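Local coordinates for protein endo-1,4-beta-xylanase (Pseudoalteromonas haloplanktis, PDB 1H12) that hydrolyses internal beta-1,4 linkages of xylan, as a cold-adapted family 8 glycoside hydrolase, and probably acts on related beta-glucans, at residues A[111-115]-A[116-120]; A[171-174]-A[175-179]; A[244-247]-A[248-251]. All coordinates share one frame; numbering follows the deposited sequence.

In the fold
All three interactions are local, each within one continuous run of chain. Interactions 1 and 2 are neighbours: their centres lie 15 Å apart and they touch where Gly120 O packs on Thr178 CG2 at 3.5 Å. This joins a loop between helix 93-107 and strand 123-128 to helix 168-182. Interaction 3 follows helix 219-243, with its centre 40 Å from interaction 1 and 36 Å from interaction 2. None of the three supplies a residue of the xylose pocket formed by Gln327, Gly341, Glu342, Tyr378 and Asn382. Interaction 3 does meet Tyr331, which follows Gln327 closely in sequence.

Interaction 1 (A[111-115]-A[116-120]); sequences DNHPD and AKKQG
Asp115 and Lys118 close a tight turn, with Lys118 N bonded to Asp115 O at 2.9 Å. Ala116, Lys117 and Lys118 have helical backbone torsions, and Gln119 N bonds Ala116 O, so two type I turns overlap. The chain then comes back beside its start, and Asp111 CA and Gln119 CA are 4.5 Å apart. The Asp115 carboxylate folds over the same turn. Its OD1 takes Lys117 N at 2.9 Å, the donor lying above the carboxylate plane. OD2 bonds Tyr194 and also a water that bridges to Lys118 NZ. The ammonium group itself forms a salt bridge with Glu139.

Gln119 closes the loop. With CG beside the backbone N (chi1 -68°) and the chain extended beyond it, the amide reaches His113. NE2 meets His113 O at 2.8 Å, nearly straight at 171°. The acceptor lies in the amide plane and the donor in the carbonyl plane. Replacing Gln119 with alanine removes the amide, and His113 O would probably lose this donor, leaving residues 111-113 less tied to the turn.

Lys118 runs over one face of the His113 ring. Its CB stands above the ring centre. Its CD makes a CH-pi contact, 4.0 Å from the centroid of the His113 ring. At the start of the loop, Asp111 OD1 lies 3.5 Å from Gly120 CA. The closeness of that oxygen and the positive phi both suit a glycine at this place. Asp111 OD2 turns to Lys108 in a salt bridge. The bond from Asp115 OD1 to Lys117 N makes an Asx turn, here combined with type I turns in a surface loop that leads from helix 93-107 to strand 123-128.

Interaction 2 (A[171-174]-A[175-179]); sequences DAIT and MLNTI
Ile173 and Leu176 meet through the ends of their side chains, with CD1 of Ile173 4.2 Å from CD1 of Leu176. The two chains cross at a slant on the same flank of the helix. Leu176 also lies close against the backbone one turn back, its CG 3.4 Å from Ala172 O. Met175 does the same, its CB 3.4 Å from Ala172 O. Its CG is anti to the backbone N (chi1 -168°), and the chain then bends at the next two torsions, which leads the thioether away from residues 171-174 and toward other parts of the protein.

Beneath these side chains run four successive i to i+4 bonds. Met175 N bonds Asp171 O at 3.0 Å. Leu176 N to Ala172 O, Asn177 N to Ile173 O and Thr178 N to Thr174 O follow. This is regular alpha-helix, the middle of helix 168-182. In family 8 enzymes such helices build an (alpha/alpha)6 barrel, and the packing seen here fits that fold.

The buried flank is set by the neighbouring helices. Ala172 touches Leu153 and Leu154 of helix 143-160. Met175 lies on Phe149 and Leu176 on Ala150 of the same helix. Leu176 and Ile179 also both touch Trp225 of helix 219-243. Loops add to this packing, with Met175 on Tyr122 and Thr178 on Val121.

Thr174 and Asp171 bond to residues outside 171-179. Thr174 holds OG1 beside its own backbone N (chi1 -64°), where it bonds Asn170 O one turn back. Asp171 uses both carboxylate oxygens: OD1 forms a salt bridge with Lys104, and OD2 accepts the indole N-H of Trp100, tying the helix to helix 93-107.

Interaction 3 (A[244-247]-A[248-251]); sequences SGSP and HWNL
A positive phi of 53° and a chi1 of -64°, with CG beside the backbone N, bring the indole of Trp249 over Gly245 and Ser246. The second torsion, chi2 107°, turns the flat of the ring to the preceding chain. Ser246 CA sits over the five-membered ring of Trp249, 4.0 Å from its centroid. Gly245 CA makes a CH-pi contact with the six-membered ring, off its centre. Ser246 CB reaches CZ2 of Trp249 at 3.6 Å. At the ring edge, in plane, a water accepts from Trp249 NE1 and also meets Ser246 OG.

At the base of the indole, Trp249 N bonds Gly245 O at 2.7 Å. Asn250 grips the same glycine from its other end: OD1 accepts Gly245 N at 2.9 Å, the donor standing above the carbonyl plane. This oxygen also has a weak bond from Lys308.

The peptide before Pro247 is cis. Pro247 CG comes over one face of the His248 ring, 4.2 Å from the centroid, as the two side chains lie side by side. The His248 ring also meets Tyr331. A further water accepts from His248 N and lies 3.0 Å from Gly245 O, to which it may donate.

Two turns therefore follow each other after helix 219-243: a type VIa turn through cis-Pro247, then a type I' turn from His248 to Leu251, after which Leu251 packs on Ala309, Phe312 and Leu313 of helix 300-318.

Interaction 1 (A[111-115]-A[116-120])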
ATOM      1  N   ASP A 111      19.181  -6.742  15.042  1.00 13.15           N
ATOM      2  CA  ASP A 111      19.593  -7.949  14.349  1.00 13.89           C
ATOM      3  C   ASP A 111      19.954  -9.095  15.267  1.00 14.72           C
ATOM      4  O   ASP A 111      19.985 -10.252  14.825  1.00 16.34           O
ATOM      5  CB  ASP A 111      20.766  -7.610  13.416  1.00 15.39           C
ATOM      6  CG  ASP A 111      20.329  -6.669  12.291  1.00 15.12           C
ATOM      7  OD1 ASP A 111      19.271  -6.857  11.686  1.00 17.62           O
ATOM      8  OD2 ASP A 111      20.987  -5.661  12.025  1.00 20.28           O
ATOM      9  N   ASN A 112      20.207  -8.775  16.521  1.00 14.84           N
ATOM     10  CA  ASN A 112      20.535  -9.759  17.537  1.00 16.24           C
ATOM     11  C   ASN A 112      19.365  -9.940  18.547  1.00 16.01           C
ATOM     12  O   ASN A 112      19.550 -10.414  19.644  1.00 17.58           O
ATOM     13  CB  ASN A 112      21.892  -9.475  18.208  1.00 17.52           C
ATOM     14  CG  ASN A 112      21.867  -8.244  18.995  1.00 20.28           C
ATOM     15  OD1 ASN A 112      20.929  -7.422  18.895  1.00 22.14           O
ATOM     16  ND2 ASN A 112      22.868  -8.090  19.899  1.00 24.16           N
ATOM     17  N   HIS A 113      18.126  -9.594  18.137  1.00 14.77           N
ATOM     18  CA  HIS A 113      16.993  -9.872  18.993  1.00 13.45           C
ATOM     19  C   HIS A 113      17.014 -11.326  19.393  1.00 14.27           C
ATOM     20  O   HIS A 113      17.308 -12.190  18.584  1.00 14.69           O
ATOM     21  CB  HIS A 113      15.706  -9.555  18.218  1.00 12.92           C
ATOM     22  CG  HIS A 113      14.483  -9.528  19.057  1.00 12.36           C
ATOM     23  ND1 HIS A 113      13.761  -8.386  19.392  1.00 16.44           N
ATOM     24  CD2 HIS A 113      13.850 -10.573  19.600  1.00 10.82           C
ATOM     25  CE1 HIS A 113      12.736  -8.771  20.139  1.00 12.32           C
ATOM     26  NE2 HIS A 113      12.795 -10.089  20.285  1.00 17.26           N
ATOM     27  N   PRO A 114      16.635 -11.638  20.624  1.00 14.63           N
ATOM     28  CA  PRO A 114      16.633 -13.053  21.023  1.00 15.83           C
ATOM     29  C   PRO A 114      15.708 -13.955  20.235  1.00 15.73           C
ATOM     30  O   PRO A 114      15.971 -15.170  20.123  1.00 17.87           O
ATOM     31  CB  PRO A 114      16.200 -13.017  22.517  1.00 18.03           C
ATOM     32  CG  PRO A 114      15.808 -11.688  22.750  1.00 22.04           C
ATOM     33  CD  PRO A 114      16.313 -10.739  21.705  1.00 15.95           C
ATOM     34  N   ASP A 115      14.648 -13.393  19.635  1.00 15.22           N
ATOM     35  CA  ASP A 115      13.753 -14.156  18.757  1.00 13.60           C
ATOM     36  C   ASP A 115      14.233 -13.993  17.309  1.00 13.73           C
ATOM     37  O   ASP A 115      14.126 -12.889  16.743  1.00 12.49           O
ATOM     38  CB  ASP A 115      12.363 -13.647  18.938  1.00 14.09           C
ATOM     39  CG  ASP A 115      11.329 -14.373  18.141  1.00 15.53           C
ATOM     40  OD1 ASP A 115      11.716 -15.168  17.210  1.00 15.59           O
ATOM     41  OD2 ASP A 115      10.124 -14.157  18.428  1.00 18.46           O
ATOM     42  N   ALA A 116      14.799 -15.048  16.730  1.00 13.55           N
ATOM     43  CA  ALA A 116      15.327 -14.942  15.399  1.00 14.72           C
ATOM     44  C   ALA A 116      14.298 -14.460  14.397  1.00 12.66           C
ATOM     45  O   ALA A 116      14.656 -13.850  13.406  1.00 13.60           O
ATOM     46  CB  ALA A 116      15.920 -16.308  14.925  1.00 16.57           C
ATOM     47  N   LYS A 117      13.062 -14.781  14.627  1.00 12.56           N
ATOM     48  CA  LYS A 117      11.995 -14.377  13.683  1.00 12.27           C
ATOM     49  C   LYS A 117      11.749 -12.890  13.642  1.00 11.82           C
ATOM     50  O   LYS A 117      11.172 -12.372  12.667  1.00 12.70           O
ATOM     51  CB  LYS A 117      10.712 -15.120  13.980  1.00 12.95           C
ATOM     52  CG  LYS A 117      10.781 -16.613  13.633  1.00 16.34           C
ATOM     53  CD  LYS A 117       9.466 -17.292  13.818  1.00 18.72           C
ATOM     54  CE  LYS A 117       9.469 -18.803  13.359  1.00 25.65           C
ATOM     55  NZ  LYS A 117      10.138 -19.574  14.456  1.00 34.50           N
ATOM     56  N   LYS A 118      12.197 -12.150  14.659  1.00 11.32           N
ATOM     57  CA  LYS A 118      12.052 -10.698  14.721  1.00 10.71           C
ATOM     58  C   LYS A 118      13.281  -9.965  14.266  1.00 10.27           C
ATOM     59  O   LYS A 118      13.244  -8.724  14.111  1.00 10.89           O
ATOM     60  CB  LYS A 118      11.737 -10.253  16.143  1.00 12.65           C
ATOM     61  CG  LYS A 118      10.272 -10.498  16.529  1.00 15.13           C
ATOM     62  CD  LYS A 118       9.993 -10.204  17.937  1.00 16.00           C
ATOM     63  CE  LYS A 118       8.496 -10.365  18.226  1.00 15.42           C
ATOM     64  NZ  LYS A 118       8.270 -10.266  19.741  1.00 18.95           N
ATOM     65  N   GLN A 119      14.398 -10.646  14.076  1.00 10.65           N
ATOM     66  CA  GLN A 119      15.662  -9.960  13.780  1.00 10.71           C
ATOM     67  C   GLN A 119      15.595  -9.169  12.508  1.00  9.94           C
ATOM     68  O   GLN A 119      15.377  -9.726  11.434  1.00 11.02           O
ATOM     69  CB  GLN A 119      16.801 -10.978  13.709  1.00 11.58           C
ATOM     70  CG  GLN A 119      17.099 -11.592  15.081  1.00 12.16           C
ATOM     71  CD  GLN A 119      18.119 -12.700  15.053  1.00 14.51           C
ATOM     72  OE1 GLN A 119      18.511 -13.142  13.994  1.00 16.51           O
ATOM     73  NE2 GLN A 119      18.532 -13.162  16.240  1.00 15.92           N
ATOM     74  N   GLY A 120      15.799  -7.862  12.621  1.00  9.86           N
ATOM     75  CA  GLY A 120      15.793  -6.988  11.478  1.00 10.27           C
ATOM     76  C   GLY A 120      14.466  -6.674  10.851  1.00  9.02           C
ATOM     77  O   GLY A 120      14.433  -5.940   9.874  1.00  9.39           O
TER
HETATM   78  O   HOH W   1      15.264 -17.505  18.203  1.00 30.03           O
HETATM   79  O   HOH W   2       9.528 -12.608  20.513  1.00 23.40           O
HETATM   80  O   HOH W   3      10.894 -17.665  17.148  1.00 27.43           O

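Interaction 2 (A[171-174]-A[175-179])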
ATOM      1  N   ASP A 171      20.779  -0.152   2.134  1.00  8.48           N
ATOM      2  CA  ASP A 171      19.633  -0.302   3.013  1.00  8.43           C
ATOM      3  C   ASP A 171      18.518  -1.104   2.321  1.00  8.06           C
ATOM      4  O   ASP A 171      17.846  -1.924   2.955  1.00  8.52           O
ATOM      5  CB  ASP A 171      19.129   1.035   3.500  1.00  9.04           C
ATOM      6  CG  ASP A 171      20.031   1.720   4.495  1.00 10.70           C
ATOM      7  OD1 ASP A 171      20.942   1.067   5.023  1.00 15.57           O
ATOM      8  OD2 ASP A 171      19.855   2.915   4.771  1.00 11.89           O
ATOM      9  N   ALA A 172      18.314  -0.866   1.030  1.00  7.80           N
ATOM     10  CA  ALA A 172      17.276  -1.577   0.301  1.00  8.21           C
ATOM     11  C   ALA A 172      17.595  -3.068   0.178  1.00  8.69           C
ATOM     12  O   ALA A 172      16.700  -3.907   0.338  1.00  8.60           O
ATOM     13  CB  ALA A 172      17.137  -1.021  -1.099  1.00  9.29           C
ATOM     14  N   ILE A 173      18.841  -3.420  -0.133  1.00  8.67           N
ATOM     15  CA  ILE A 173      19.213  -4.806  -0.275  1.00  9.22           C
ATOM     16  C   ILE A 173      19.099  -5.521   1.067  1.00  8.93           C
ATOM     17  O   ILE A 173      18.659  -6.665   1.129  1.00  9.71           O
ATOM     18  CB  ILE A 173      20.605  -4.983  -0.910  1.00 11.28           C
ATOM     19  CG1 ILE A 173      20.608  -4.340  -2.317  1.00 12.69           C
ATOM     20  CG2 ILE A 173      21.058  -6.411  -0.890  1.00 14.82           C
ATOM     21  CD1 ILE A 173      19.633  -4.828  -3.223  1.00 15.44           C
ATOM     22  N   THR A 174      19.467  -4.853   2.165  1.00  8.67           N
ATOM     23  CA  THR A 174      19.277  -5.398   3.477  1.00  8.81           C
ATOM     24  C   THR A 174      17.790  -5.684   3.716  1.00  8.27           C
ATOM     25  O   THR A 174      17.427  -6.751   4.239  1.00  8.91           O
ATOM     26  CB  THR A 174      19.825  -4.430   4.523  1.00  9.78           C
ATOM     27  OG1 THR A 174      21.241  -4.309   4.328  1.00 11.63           O
ATOM     28  CG2 THR A 174      19.565  -4.909   5.940  1.00 10.72           C
ATOM     29  N   MET A 175      16.934  -4.738   3.358  1.00  7.64           N
ATOM     30  CA  MET A 175      15.495  -4.916   3.512  1.00  7.48           C
ATOM     31  C   MET A 175      14.981  -6.089   2.687  1.00  7.63           C
ATOM     32  O   MET A 175      14.187  -6.899   3.178  1.00  8.33           O
ATOM     33  CB  MET A 175      14.775  -3.620   3.116  1.00  7.73           C
ATOM     34  CG  MET A 175      13.320  -3.585   3.506  1.00  8.12           C
ATOM     35  SD  MET A 175      13.002  -3.489   5.294  1.00  8.47           S
ATOM     36  CE  MET A 175      13.747  -1.887   5.641  1.00  8.82           C
ATOM     37  N   LEU A 176      15.416  -6.220   1.433  1.00  8.32           N
ATOM     38  CA  LEU A 176      15.000  -7.364   0.595  1.00  8.45           C
ATOM     39  C   LEU A 176      15.438  -8.686   1.230  1.00  8.40           C
ATOM     40  O   LEU A 176      14.685  -9.658   1.218  1.00  9.13           O
ATOM     41  CB  LEU A 176      15.571  -7.236  -0.809  1.00  8.20           C
ATOM     42  CG  LEU A 176      15.001  -6.130  -1.663  1.00  8.89           C
ATOM     43  CD1 LEU A 176      15.703  -6.157  -3.034  1.00 11.14           C
ATOM     44  CD2 LEU A 176      13.506  -6.278  -1.872  1.00  9.76           C
ATOM     45  N   ASN A 177      16.666  -8.697   1.756  1.00  8.95           N
ATOM     46  CA  ASN A 177      17.103  -9.967   2.399  0.50  9.21           C
ATOM     47  C   ASN A 177      16.279 -10.286   3.617  1.00  8.98           C
ATOM     48  O   ASN A 177      15.956 -11.447   3.858  1.00  9.51           O
ATOM     49  CB  ASN A 177      18.584  -9.821   2.764  0.50 10.45           C
ATOM     50  CG  ASN A 177      19.492  -9.936   1.545  0.50 10.66           C
ATOM     51  OD1 ASN A 177      19.085 -10.305   0.491  0.50 15.04           O
ATOM     52  ND2 ASN A 177      20.718  -9.486   1.717  0.50 12.84           N
ATOM     53  N   THR A 178      15.906  -9.248   4.392  1.00  8.63           N
ATOM     54  CA  THR A 178      15.007  -9.456   5.508  1.00  8.96           C
ATOM     55  C   THR A 178      13.666 -10.017   5.061  1.00  8.49           C
ATOM     56  O   THR A 178      13.115 -10.925   5.684  1.00  9.23           O
ATOM     57  CB  THR A 178      14.863  -8.164   6.304  1.00  9.14           C
ATOM     58  OG1 THR A 178      16.129  -7.899   6.934  1.00 10.38           O
ATOM     59  CG2 THR A 178      13.755  -8.231   7.344  1.00 10.18           C
ATOM     60  N   ILE A 179      13.100  -9.461   3.997  1.00  8.23           N
ATOM     61  CA  ILE A 179      11.825  -9.975   3.494  1.00  8.10           C
ATOM     62  C   ILE A 179      11.978 -11.456   3.144  1.00  8.40           C
ATOM     63  O   ILE A 179      11.163 -12.294   3.542  1.00  8.58           O
ATOM     64  CB  ILE A 179      11.329  -9.141   2.307  1.00  7.87           C
ATOM     65  CG1 ILE A 179      11.002  -7.724   2.737  1.00  8.05           C
ATOM     66  CG2 ILE A 179      10.095  -9.817   1.714  1.00  8.94           C
ATOM     67  CD1 ILE A 179      10.845  -6.745   1.560  1.00  9.43           C
TER

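Interaction 3 (A[244-247]-A[248-251])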
ATOM      1  N   SER A 244     -15.163 -14.888  -6.601  1.00 11.01           N
ATOM      2  CA  SER A 244     -16.207 -14.580  -7.606  0.50 11.37           C
ATOM      3  C   SER A 244     -17.521 -15.240  -7.287  1.00 11.31           C
ATOM      4  O   SER A 244     -17.589 -16.366  -6.860  1.00 12.45           O
ATOM      5  CB  SER A 244     -15.701 -15.063  -8.981  0.50 12.76           C
ATOM      6  OG  SER A 244     -16.663 -14.807  -9.985  0.50 12.75           O
ATOM      7  N   GLY A 245     -18.589 -14.496  -7.512  1.00 12.09           N
ATOM      8  CA  GLY A 245     -19.954 -15.030  -7.300  1.00 12.88           C
ATOM      9  C   GLY A 245     -20.175 -15.417  -5.862  1.00 12.65           C
ATOM     10  O   GLY A 245     -19.491 -14.979  -4.907  1.00 12.25           O
ATOM     11  N   SER A 246     -21.152 -16.283  -5.632  1.00 13.52           N
ATOM     12  CA  SER A 246     -21.446 -16.714  -4.298  1.00 13.67           C
ATOM     13  C   SER A 246     -20.332 -17.526  -3.726  1.00 13.58           C
ATOM     14  O   SER A 246     -19.812 -18.370  -4.458  1.00 15.30           O
ATOM     15  CB  SER A 246     -22.749 -17.565  -4.323  1.00 16.19           C
ATOM     16  OG  SER A 246     -23.095 -17.924  -3.032  1.00 19.27           O
ATOM     17  N   PRO A 247     -19.965 -17.403  -2.445  1.00 13.25           N
ATOM     18  CA  PRO A 247     -20.591 -16.519  -1.450  1.00 13.38           C
ATOM     19  C   PRO A 247     -19.896 -15.219  -1.167  1.00 11.59           C
ATOM     20  O   PRO A 247     -20.424 -14.429  -0.369  1.00 12.06           O
ATOM     21  CB  PRO A 247     -20.527 -17.408  -0.197  1.00 14.18           C
ATOM     22  CG  PRO A 247     -19.170 -18.083  -0.326  1.00 15.05           C
ATOM     23  CD  PRO A 247     -19.047 -18.373  -1.764  1.00 14.67           C
ATOM     24  N   HIS A 248     -18.735 -14.969  -1.770  1.00 10.17           N
ATOM     25  CA  HIS A 248     -17.966 -13.763  -1.436  1.00  9.13           C
ATOM     26  C   HIS A 248     -18.315 -12.551  -2.290  1.00  9.54           C
ATOM     27  O   HIS A 248     -17.953 -11.419  -1.951  1.00 10.00           O
ATOM     28  CB  HIS A 248     -16.461 -14.045  -1.500  1.00  9.53           C
ATOM     29  CG  HIS A 248     -16.029 -15.092  -0.534  1.00  9.53           C
ATOM     30  ND1 HIS A 248     -15.952 -14.846   0.809  1.00  9.75           N
ATOM     31  CD2 HIS A 248     -15.671 -16.394  -0.721  1.00  9.96           C
ATOM     32  CE1 HIS A 248     -15.600 -15.981   1.415  1.00 10.55           C
ATOM     33  NE2 HIS A 248     -15.414 -16.932   0.506  1.00 11.28           N
ATOM     34  N   TRP A 249     -19.025 -12.752  -3.393  1.00  9.37           N
ATOM     35  CA  TRP A 249     -19.556 -11.689  -4.206  1.00  9.79           C
ATOM     36  C   TRP A 249     -18.556 -10.649  -4.648  1.00  9.28           C
ATOM     37  O   TRP A 249     -18.820  -9.457  -4.638  1.00 10.61           O
ATOM     38  CB  TRP A 249     -20.842 -11.102  -3.567  1.00 10.86           C
ATOM     39  CG  TRP A 249     -21.916 -12.122  -3.510  1.00 11.24           C
ATOM     40  CD1 TRP A 249     -22.393 -12.795  -2.403  1.00 12.93           C
ATOM     41  CD2 TRP A 249     -22.620 -12.690  -4.626  1.00 12.48           C
ATOM     42  NE1 TRP A 249     -23.392 -13.687  -2.766  1.00 14.58           N
ATOM     43  CE2 TRP A 249     -23.505 -13.670  -4.123  1.00 14.14           C
ATOM     44  CE3 TRP A 249     -22.555 -12.475  -6.004  1.00 14.24           C
ATOM     45  CZ2 TRP A 249     -24.361 -14.396  -4.948  1.00 15.64           C
ATOM     46  CZ3 TRP A 249     -23.433 -13.217  -6.833  1.00 16.07           C
ATOM     47  CH2 TRP A 249     -24.305 -14.166  -6.262  1.00 17.55           C
ATOM     48  N   ASN A 250     -17.406 -11.155  -5.113  1.00  9.13           N
ATOM     49  CA  ASN A 250     -16.490 -10.403  -5.974  1.00  9.55           C
ATOM     50  C   ASN A 250     -15.609  -9.405  -5.273  1.00  8.70           C
ATOM     51  O   ASN A 250     -14.880  -8.693  -5.923  1.00 10.63           O
ATOM     52  CB  ASN A 250     -17.237  -9.743  -7.137  1.00 10.94           C
ATOM     53  CG  ASN A 250     -18.151 -10.773  -7.827  1.00 12.47           C
ATOM     54  OD1 ASN A 250     -17.682 -11.788  -8.233  1.00 14.15           O
ATOM     55  ND2 ASN A 250     -19.394 -10.509  -7.894  1.00 18.76           N
ATOM     56  N   LEU A 251     -15.600  -9.370  -3.948  1.00  8.53           N
ATOM     57  CA  LEU A 251     -14.657  -8.545  -3.184  1.00  7.87           C
ATOM     58  C   LEU A 251     -13.595  -9.427  -2.571  1.00  7.74           C
ATOM     59  O   LEU A 251     -13.885 -10.471  -1.971  1.00  8.15           O
ATOM     60  CB  LEU A 251     -15.360  -7.717  -2.091  1.00  8.47           C
ATOM     61  CG  LEU A 251     -16.282  -6.631  -2.573  1.00  9.20           C
ATOM     62  CD1 LEU A 251     -16.913  -5.924  -1.385  1.00  9.54           C
ATOM     63  CD2 LEU A 251     -15.542  -5.628  -3.475  1.00 10.16           C
TER
HETATM   64  O   HOH W   4     -17.163 -16.492  -3.798  1.00 11.10           O
HETATM   65  O   HOH W   5     -24.696 -16.121  -1.589  1.00 38.25           O